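Local coordinates for uncharacterized protein (Enterococcus faecalis, PDB 3PM7) that is of unknown function but, as a member of the transcriptional coactivator p15 (PC4) family, probably binds nucleic acid, at residues F5-I9 / W44-K50. Numbering follows the deposited sequence.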
loop_
_atom_site.group_PDB
_atom_site.type_symbol
_atom_site.label_atom_id
_atom_site.label_comp_id
_atom_site.label_asym_id
_atom_site.label_seq_id
_atom_site.Cartn_x
_atom_site.Cartn_y
_atom_site.Cartn_z
ATOM N N PHE A 5 15.481 -3.355 -11.834
ATOM C CA PHE A 5 14.142 -2.895 -11.506
ATOM C C PHE A 5 13.239 -2.898 -12.750
ATOM O O PHE A 5 12.080 -3.305 -12.682
ATOM C CB PHE A 5 14.199 -1.511 -10.853
ATOM C CG PHE A 5 14.628 -1.535 -9.404
ATOM C CD1 PHE A 5 14.144 -2.504 -8.533
ATOM C CD2 PHE A 5 15.534 -0.603 -8.921
ATOM C CE1 PHE A 5 14.520 -2.518 -7.216
ATOM C CE2 PHE A 5 15.922 -0.602 -7.601
ATOM C CZ PHE A 5 15.413 -1.564 -6.733
ATOM N N SER A 6 13.773 -2.483 -13.893
ATOM C CA SER A 6 12.956 -2.382 -15.104
ATOM C C SER A 6 12.423 -3.743 -15.534
ATOM O O SER A 6 11.335 -3.850 -16.091
ATOM C CB SER A 6 13.746 -1.744 -16.249
ATOM O OG SER A 6 14.682 -2.663 -16.792
ATOM N N TYR A 7 13.197 -4.788 -15.273
ATOM C CA TYR A 7 12.757 -6.143 -15.559
ATOM C C TYR A 7 11.705 -6.626 -14.543
ATOM O O TYR A 7 10.761 -7.354 -14.882
ATOM C CB TYR A 7 13.967 -7.079 -15.557
ATOM C CG TYR A 7 13.632 -8.509 -15.916
ATOM C CD1 TYR A 7 13.571 -9.499 -14.932
ATOM C CD2 TYR A 7 13.372 -8.875 -17.243
ATOM C CE1 TYR A 7 13.265 -10.813 -15.258
ATOM C CE2 TYR A 7 13.065 -10.183 -17.576
ATOM C CZ TYR A 7 13.015 -11.147 -16.579
ATOM O OH TYR A 7 12.698 -12.445 -16.899
ATOM N N GLU A 8 11.875 -6.231 -13.288
ATOM C CA GLU A 8 10.996 -6.704 -12.219
ATOM C C GLU A 8 9.645 -5.979 -12.205
ATOM O O GLU A 8 8.622 -6.566 -11.846
ATOM C CB GLU A 8 11.712 -6.582 -10.869
ATOM C CG GLU A 8 12.978 -7.447 -10.806
ATOM C CD GLU A 8 13.762 -7.255 -9.521
ATOM O OE1 GLU A 8 14.157 -8.270 -8.920
ATOM O OE2 GLU A 8 13.981 -6.096 -9.110
ATOM N N ILE A 9 9.629 -4.715 -12.614
ATOM C CA ILE A 9 8.369 -3.971 -12.702
ATOM C C ILE A 9 7.618 -4.386 -13.953
ATOM O O ILE A 9 8.056 -4.119 -15.069
ATOM C CB ILE A 9 8.620 -2.448 -12.664
ATOM C CG1 ILE A 9 9.195 -2.071 -11.288
ATOM C CG2 ILE A 9 7.322 -1.668 -12.932
ATOM C CD1 ILE A 9 9.630 -0.640 -11.158
ATOM N N TRP A 44 9.478 5.372 -4.839
ATOM C CA TRP A 44 10.534 5.083 -5.809
ATOM C C TRP A 44 11.236 6.358 -6.254
ATOM O O TRP A 44 10.575 7.375 -6.513
ATOM C CB TRP A 44 9.926 4.454 -7.052
ATOM C CG TRP A 44 9.462 3.057 -6.872
ATOM C CD1 TRP A 44 8.211 2.646 -6.506
ATOM C CD2 TRP A 44 10.247 1.865 -7.062
ATOM N NE1 TRP A 44 8.165 1.261 -6.461
ATOM C CE2 TRP A 44 9.408 0.767 -6.790
ATOM C CE3 TRP A 44 11.571 1.628 -7.435
ATOM C CZ2 TRP A 44 9.850 -0.543 -6.878
ATOM C CZ3 TRP A 44 12.016 0.304 -7.526
ATOM C CH2 TRP A 44 11.154 -0.755 -7.255
ATOM N N ALA A 45 12.557 6.296 -6.384
ATOM C CA ALA A 45 13.325 7.420 -6.913
ATOM C C ALA A 45 12.882 7.728 -8.340
ATOM O O ALA A 45 12.229 6.899 -8.974
ATOM C CB ALA A 45 14.826 7.117 -6.855
ATOM N N PRO A 46 13.240 8.923 -8.856
ATOM C CA PRO A 46 12.827 9.411 -10.183
ATOM C C PRO A 46 12.771 8.359 -11.310
ATOM O O PRO A 46 11.699 8.135 -11.890
ATOM C CB PRO A 46 13.877 10.482 -10.492
ATOM C CG PRO A 46 14.197 11.049 -9.151
ATOM C CD PRO A 46 14.099 9.906 -8.164
ATOM N N ASP A 47 13.889 7.732 -11.641
ATOM C CA ASP A 47 13.871 6.749 -12.728
ATOM C C ASP A 47 13.929 5.313 -12.189
ATOM O O ASP A 47 14.567 4.427 -12.783
ATOM C CB ASP A 47 15.005 7.005 -13.728
ATOM C CG ASP A 47 14.715 6.408 -15.109
ATOM O OD1 ASP A 47 13.536 6.434 -15.536
ATOM O OD2 ASP A 47 15.661 5.915 -15.769
ATOM N N HIS A 48 13.250 5.097 -11.066
ATOM C CA HIS A 48 13.234 3.805 -10.400
ATOM C C HIS A 48 14.643 3.303 -10.125
ATOM O O HIS A 48 14.886 2.102 -10.165
ATOM C CB HIS A 48 12.491 2.762 -11.251
ATOM C CG HIS A 48 11.077 3.135 -11.559
ATOM N ND1 HIS A 48 10.049 2.941 -10.664
ATOM C CD2 HIS A 48 10.524 3.721 -12.648
ATOM C CE1 HIS A 48 8.918 3.382 -11.190
ATOM N NE2 HIS A 48 9.180 3.857 -12.396
ATOM N N GLU A 49 15.567 4.209 -9.843
ATOM C CA GLU A 49 16.958 3.804 -9.652
ATOM C C GLU A 49 17.154 3.210 -8.259
ATOM O O GLU A 49 18.178 2.606 -7.966
ATOM C CB GLU A 49 17.892 5.006 -9.839
ATOM C CG GLU A 49 17.756 6.061 -8.748
ATOM C CD GLU A 49 18.437 7.377 -9.104
ATOM O OE1 GLU A 49 18.009 8.436 -8.581
ATOM O OE2 GLU A 49 19.402 7.350 -9.904
ATOM N N LYS A 50 16.165 3.403 -7.398
ATOM C CA LYS A 50 16.274 3.009 -6.007
ATOM C C LYS A 50 14.888 3.017 -5.406
ATOM O O LYS A 50 14.045 3.847 -5.782
ATOM C CB LYS A 50 17.188 3.983 -5.265
ATOM C CG LYS A 50 17.368 3.704 -3.788
ATOM C CD LYS A 50 18.422 4.623 -3.188
ATOM C CE LYS A 50 18.553 4.417 -1.687
ATOM N NZ LYS A 50 17.227 4.493 -1.004
#
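Trp44 ends strand 38-44 and reaches with its indole toward the N-terminal helix 3-8. Its six-membered ring meets Phe5 in a T-shaped (edge-to-face) stack. The edge of Trp44 points at the face of Phe5, with ring centroids 4.9 Å apart, planes at 89°, and Phe5 CD1 3.7 Å from Trp44 CZ3. Ile9, the first residue past the helix, lays CD1 over one face of the indole, 4.2 Å from Trp44 CH2. The chain then turns: His48 N donates to Ala45 O at 2.9 Å, and Ala45 N to Lys50 O at 2.9 Å, so the loop folds back on itself. His48 has positive phi and brings its carbonyl to the phenyl ring, with His48 O 3.0 Å from Phe5 CD2. Its imidazole packs against Ile9. Next, Glu49 O lies near the plane of the Phe5 ring, at its edge, 3.9 Å from CE2. Lys50 adds its CA, 4.0 Å from Phe5 CE2, while its CB points away. No hydrogen bond joins the segments, and Met51 also touches Phe5 and Trp44. This is a small, partly exposed aromatic-aliphatic cluster. It packs the N-terminal helix against the loop after the third strand of the four-stranded antiparallel sheet in this PC4-like fold.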